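Local coordinates for KLLA0E08119p (Kluyveromyces lactis, PDB 3VA7), which probably carboxylates urea to urea-1-carboxylate, using ATP, hydrogencarbonate and biotin, as the carboxylase part of a longer urea-degrading enzyme, at residues V44-K56 against E330-R343. Numbering follows the deposited sequence.
Sequences VRIMKTLKRMGIK and EMVTGLDLVEWMLR
R45 NH2 forms salt bridges to two carboxylates, reaching D336 OD2 at 2.6 Å and E330 OE2 at 2.8 Å. Both oxygens lie near the guanidinium plane. E330 OE2 uses its syn lone pair, whereas D336 OD2 is met from above its carboxylate plane. E330 OE2 also accepts L337 N. These bonds belong to a salt-bridge network of R45, R52, E330, D336 and E339 in the biotin carboxylase part of the enzyme. It joins helix 40-53, which packs beside the parallel sheet of the N-terminal domain, to helices 326-333 and 337-345.

D336 is the N-cap of helix 337-345. Its OD2 accepts E339 N at 3.1 Å, from the face opposite R45 NH2. Its OD1 takes T49 OG1 on the syn side at 2.7 Å and R52 NH2 on the anti side, tilted out of the carboxylate plane. T49 OG1 in turn accepts R45 NH1, nearly straight at 167°. R52 NH2 also forms a salt bridge to E339 OE2, met from above its carboxylate plane. With an alanine here instead of D336, E339 N would probably lose its capping acceptor, and R45, R52 and T49 the carboxylate they share.

Outside the two segments, R45 NE hydrogen-bonds H326 NE2 and E330 OE1 forms a salt bridge with R394.

V338 CG2 sits over the centre of the R45 guanidinium, 3.5 Å above its plane. R45 runs with CG anti to its own N (chi1 176°) and bends at chi2, which brings one face of the guanidinium under the V338 methyl. I46 CG1 meets the same methyl. Segments 44-53 and 337-343 cross at -67°. Farther along, M53 CE rests on the aliphatic E339 CG. M53 SD and L50 CD2 both touch L342 CD1, with L50 CD2 3.4 Å from that methyl.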
loop_
_atom_site.group_PDB
_atom_site.type_symbol
_atom_site.label_atom_id
_atom_site.label_comp_id
_atom_site.label_asym_id
_atom_site.label_seq_id
_atom_site.Cartn_x
_atom_site.Cartn_y
_atom_site.Cartn_z
ATOM N N VAL A 44 5.490 26.507 -4.076
ATOM C CA VAL A 44 5.248 26.048 -5.404
ATOM C C VAL A 44 4.586 27.158 -6.236
ATOM O O VAL A 44 4.938 27.350 -7.421
ATOM C CB VAL A 44 4.384 24.760 -5.426
ATOM C CG1 VAL A 44 3.969 24.424 -6.852
ATOM C CG2 VAL A 44 5.133 23.567 -4.795
ATOM N N ARG A 45 3.646 27.894 -5.649
ATOM C CA ARG A 45 2.965 28.902 -6.435
ATOM C C ARG A 45 3.882 30.108 -6.758
ATOM O O ARG A 45 3.794 30.649 -7.869
ATOM C CB ARG A 45 1.635 29.326 -5.784
ATOM C CG ARG A 45 0.908 30.490 -6.529
ATOM C CD ARG A 45 0.971 31.744 -5.728
ATOM N NE ARG A 45 0.531 32.963 -6.393
ATOM C CZ ARG A 45 1.138 33.524 -7.441
ATOM N NH1 ARG A 45 2.212 32.974 -7.990
ATOM N NH2 ARG A 45 0.683 34.674 -7.928
ATOM N N ILE A 46 4.767 30.498 -5.833
ATOM C CA ILE A 46 5.634 31.641 -6.047
ATOM C C ILE A 46 6.567 31.230 -7.146
ATOM O O ILE A 46 6.827 31.999 -8.086
ATOM C CB ILE A 46 6.405 32.044 -4.751
ATOM C CG1 ILE A 46 5.514 32.868 -3.831
ATOM C CG2 ILE A 46 7.695 32.793 -5.019
ATOM C CD1 ILE A 46 5.937 32.818 -2.315
ATOM N N MET A 47 7.042 30.000 -7.085
ATOM C CA MET A 47 7.939 29.510 -8.164
ATOM C C MET A 47 7.363 29.482 -9.581
ATOM O O MET A 47 8.123 29.644 -10.534
ATOM C CB MET A 47 8.530 28.144 -7.823
ATOM C CG MET A 47 9.423 28.217 -6.574
ATOM S SD MET A 47 9.950 26.600 -5.996
ATOM C CE MET A 47 10.721 27.098 -4.437
ATOM N N LYS A 48 6.045 29.286 -9.743
ATOM C CA LYS A 48 5.498 29.284 -11.104
ATOM C C LYS A 48 5.670 30.668 -11.688
ATOM O O LYS A 48 6.017 30.808 -12.869
ATOM C CB LYS A 48 4.007 28.966 -11.162
ATOM C CG LYS A 48 3.634 27.574 -10.828
ATOM C CD LYS A 48 2.321 27.177 -11.537
ATOM C CE LYS A 48 1.452 28.380 -12.058
ATOM N NZ LYS A 48 0.504 27.984 -13.201
ATOM N N THR A 49 5.439 31.682 -10.855
ATOM C CA THR A 49 5.494 33.015 -11.340
ATOM C C THR A 49 6.953 33.275 -11.648
ATOM O O THR A 49 7.297 33.803 -12.731
ATOM C CB THR A 49 4.943 33.981 -10.310
ATOM O OG1 THR A 49 3.519 33.807 -10.176
ATOM C CG2 THR A 49 5.268 35.396 -10.687
ATOM N N LEU A 50 7.823 32.888 -10.720
ATOM C CA LEU A 50 9.225 33.183 -10.916
ATOM C C LEU A 50 9.658 32.588 -12.233
ATOM O O LEU A 50 10.140 33.310 -13.111
ATOM C CB LEU A 50 10.090 32.660 -9.778
ATOM C CG LEU A 50 10.070 33.469 -8.465
ATOM C CD1 LEU A 50 10.953 32.751 -7.494
ATOM C CD2 LEU A 50 10.482 34.950 -8.581
ATOM N N LYS A 51 9.421 31.283 -12.401
ATOM C CA LYS A 51 9.689 30.635 -13.671
ATOM C C LYS A 51 9.176 31.464 -14.846
ATOM O O LYS A 51 9.963 31.791 -15.723
ATOM C CB LYS A 51 9.144 29.206 -13.736
ATOM C CG LYS A 51 9.473 28.453 -15.068
ATOM C CD LYS A 51 9.619 26.923 -14.790
ATOM C CE LYS A 51 9.367 25.978 -16.009
ATOM N NZ LYS A 51 7.930 25.410 -16.066
ATOM N N ARG A 52 7.880 31.789 -14.867
ATOM C CA ARG A 52 7.314 32.495 -16.018
ATOM C C ARG A 52 8.061 33.797 -16.254
ATOM O O ARG A 52 8.205 34.218 -17.389
ATOM C CB ARG A 52 5.813 32.738 -15.860
ATOM C CG ARG A 52 5.200 33.673 -16.901
ATOM C CD ARG A 52 3.635 33.781 -16.775
ATOM N NE ARG A 52 3.214 34.469 -15.533
ATOM C CZ ARG A 52 3.359 35.781 -15.301
ATOM N NH1 ARG A 52 3.882 36.605 -16.229
ATOM N NH2 ARG A 52 2.984 36.274 -14.129
ATOM N N MET A 53 8.591 34.406 -15.179
ATOM C CA MET A 53 9.297 35.663 -15.305
ATOM C C MET A 53 10.784 35.489 -15.656
ATOM O O MET A 53 11.483 36.491 -15.881
ATOM C CB MET A 53 9.145 36.462 -14.018
ATOM C CG MET A 53 7.705 36.960 -13.732
ATOM S SD MET A 53 7.588 37.860 -12.154
ATOM C CE MET A 53 8.197 39.470 -12.628
ATOM N N GLY A 54 11.286 34.256 -15.717
ATOM C CA GLY A 54 12.662 34.032 -16.131
ATOM C C GLY A 54 13.635 34.381 -15.019
ATOM O O GLY A 54 14.823 34.656 -15.286
ATOM N N ILE A 55 13.117 34.373 -13.779
ATOM C CA ILE A 55 13.850 34.624 -12.557
ATOM C C ILE A 55 14.248 33.317 -11.859
ATOM O O ILE A 55 13.404 32.450 -11.615
ATOM C CB ILE A 55 12.990 35.401 -11.569
ATOM C CG1 ILE A 55 12.502 36.723 -12.188
ATOM C CG2 ILE A 55 13.742 35.625 -10.253
ATOM C CD1 ILE A 55 11.604 37.531 -11.242
ATOM N N LYS A 56 15.522 33.185 -11.511
ATOM C CA LYS A 56 15.994 31.950 -10.960
ATOM C C LYS A 56 15.470 31.885 -9.554
ATOM O O LYS A 56 15.430 32.896 -8.898
ATOM C CB LYS A 56 17.534 31.831 -11.067
ATOM C CG LYS A 56 17.965 31.184 -12.431
ATOM C CD LYS A 56 19.200 31.854 -13.044
ATOM C CE LYS A 56 20.535 31.659 -12.184
ATOM N NZ LYS A 56 21.766 32.545 -12.503
ATOM N N GLU A 330 -7.026 36.922 -7.741
ATOM C CA GLU A 330 -6.315 36.760 -9.041
ATOM C C GLU A 330 -7.257 36.248 -10.169
ATOM O O GLU A 330 -7.050 36.528 -11.343
ATOM C CB GLU A 330 -5.075 35.857 -8.908
ATOM C CG GLU A 330 -3.969 36.442 -8.041
ATOM C CD GLU A 330 -2.688 35.594 -7.990
ATOM O OE1 GLU A 330 -2.727 34.405 -8.422
ATOM O OE2 GLU A 330 -1.625 36.121 -7.532
ATOM N N MET A 331 -8.307 35.525 -9.793
ATOM C CA MET A 331 -9.130 34.937 -10.807
ATOM C C MET A 331 -9.947 36.093 -11.327
ATOM O O MET A 331 -10.068 36.264 -12.556
ATOM C CB MET A 331 -10.054 33.822 -10.257
ATOM C CG MET A 331 -9.373 32.526 -9.879
ATOM S SD MET A 331 -9.026 31.468 -11.310
ATOM C CE MET A 331 -7.316 32.026 -11.488
ATOM N N VAL A 332 -10.528 36.879 -10.420
ATOM C CA VAL A 332 -11.465 37.911 -10.896
ATOM C C VAL A 332 -10.831 39.161 -11.567
ATOM O O VAL A 332 -11.525 39.894 -12.277
ATOM C CB VAL A 332 -12.513 38.287 -9.871
ATOM C CG1 VAL A 332 -13.145 37.029 -9.355
ATOM C CG2 VAL A 332 -11.896 39.087 -8.736
ATOM N N THR A 333 -9.516 39.341 -11.419
ATOM C CA THR A 333 -8.833 40.538 -11.939
ATOM C C THR A 333 -7.810 40.181 -13.046
ATOM O O THR A 333 -7.502 40.990 -13.908
ATOM C CB THR A 333 -8.146 41.284 -10.761
ATOM O OG1 THR A 333 -7.118 40.474 -10.192
ATOM C CG2 THR A 333 -9.160 41.561 -9.631
ATOM N N GLY A 334 -7.326 38.930 -13.032
ATOM C CA GLY A 334 -6.324 38.443 -13.967
ATOM C C GLY A 334 -4.946 38.924 -13.575
ATOM O O GLY A 334 -4.027 38.901 -14.401
ATOM N N LEU A 335 -4.794 39.423 -12.343
ATOM C CA LEU A 335 -3.496 39.899 -11.876
ATOM C C LEU A 335 -2.717 38.783 -11.246
ATOM O O LEU A 335 -3.273 37.925 -10.595
ATOM C CB LEU A 335 -3.650 41.012 -10.837
ATOM C CG LEU A 335 -4.308 42.304 -11.349
ATOM C CD1 LEU A 335 -4.294 43.333 -10.231
ATOM C CD2 LEU A 335 -3.671 42.832 -12.617
ATOM N N ASP A 336 -1.417 38.782 -11.445
ATOM C CA ASP A 336 -0.598 37.888 -10.701
ATOM C C ASP A 336 -0.004 38.759 -9.563
ATOM O O ASP A 336 0.935 39.546 -9.783
ATOM C CB ASP A 336 0.452 37.277 -11.624
ATOM C CG ASP A 336 1.465 36.397 -10.892
ATOM O OD1 ASP A 336 2.169 35.636 -11.608
ATOM O OD2 ASP A 336 1.595 36.468 -9.624
ATOM N N LEU A 337 -0.557 38.587 -8.357
ATOM C CA LEU A 337 -0.136 39.343 -7.166
ATOM C C LEU A 337 1.342 39.162 -6.752
ATOM O O LEU A 337 2.017 40.136 -6.469
ATOM C CB LEU A 337 -1.069 39.025 -6.008
ATOM C CG LEU A 337 -2.515 39.484 -6.243
ATOM C CD1 LEU A 337 -3.245 39.155 -4.953
ATOM C CD2 LEU A 337 -2.671 41.046 -6.639
ATOM N N VAL A 338 1.853 37.937 -6.742
ATOM C CA VAL A 338 3.307 37.701 -6.598
ATOM C C VAL A 338 4.116 38.507 -7.606
ATOM O O VAL A 338 5.143 39.048 -7.262
ATOM C CB VAL A 338 3.687 36.178 -6.605
ATOM C CG1 VAL A 338 5.223 35.926 -6.781
ATOM C CG2 VAL A 338 3.156 35.479 -5.353
ATOM N N GLU A 339 3.674 38.591 -8.855
ATOM C CA GLU A 339 4.457 39.335 -9.871
ATOM C C GLU A 339 4.555 40.802 -9.425
ATOM O O GLU A 339 5.654 41.359 -9.351
ATOM C CB GLU A 339 3.795 39.289 -11.250
ATOM C CG GLU A 339 4.568 40.115 -12.306
ATOM C CD GLU A 339 3.936 40.114 -13.695
ATOM O OE1 GLU A 339 4.409 40.885 -14.565
ATOM O OE2 GLU A 339 2.962 39.377 -13.908
ATOM N N TRP A 340 3.388 41.395 -9.132
ATOM C CA TRP A 340 3.287 42.719 -8.566
ATOM C C TRP A 340 4.198 42.913 -7.361
ATOM O O TRP A 340 5.001 43.819 -7.348
ATOM C CB TRP A 340 1.854 43.001 -8.204
ATOM C CG TRP A 340 1.080 43.554 -9.317
ATOM C CD1 TRP A 340 0.921 43.015 -10.590
ATOM C CD2 TRP A 340 0.353 44.790 -9.313
ATOM N NE1 TRP A 340 0.144 43.861 -11.376
ATOM C CE2 TRP A 340 -0.233 44.941 -10.615
ATOM C CE3 TRP A 340 0.137 45.792 -8.342
ATOM C CZ2 TRP A 340 -1.027 46.051 -10.948
ATOM C CZ3 TRP A 340 -0.659 46.869 -8.654
ATOM C CH2 TRP A 340 -1.224 47.006 -9.948
ATOM N N MET A 341 4.098 42.063 -6.364
ATOM C CA MET A 341 4.972 42.164 -5.222
ATOM C C MET A 341 6.429 42.255 -5.695
ATOM O O MET A 341 7.187 43.140 -5.272
ATOM C CB MET A 341 4.810 40.951 -4.312
ATOM C CG MET A 341 3.444 40.841 -3.568
ATOM S SD MET A 341 3.341 39.365 -2.525
ATOM C CE MET A 341 4.721 39.497 -1.413
ATOM N N LEU A 342 6.834 41.367 -6.585
ATOM C CA LEU A 342 8.224 41.353 -6.967
ATOM C C LEU A 342 8.617 42.702 -7.600
ATOM O O LEU A 342 9.674 43.263 -7.280
ATOM C CB LEU A 342 8.518 40.174 -7.907
ATOM C CG LEU A 342 8.496 38.804 -7.223
ATOM C CD1 LEU A 342 8.379 37.629 -8.246
ATOM C CD2 LEU A 342 9.691 38.605 -6.328
ATOM N N ARG A 343 7.757 43.213 -8.474
ATOM C CA ARG A 343 8.079 44.365 -9.247
ATOM C C ARG A 343 8.127 45.558 -8.316
ATOM O O ARG A 343 9.032 46.405 -8.451
ATOM C CB ARG A 343 7.060 44.602 -10.349
ATOM C CG ARG A 343 7.092 43.615 -11.542
ATOM C CD ARG A 343 6.254 44.182 -12.709
ATOM N NE ARG A 343 6.463 45.642 -12.786
ATOM C CZ ARG A 343 5.838 46.506 -13.606
ATOM N NH1 ARG A 343 4.916 46.097 -14.499
ATOM N NH2 ARG A 343 6.140 47.811 -13.517
#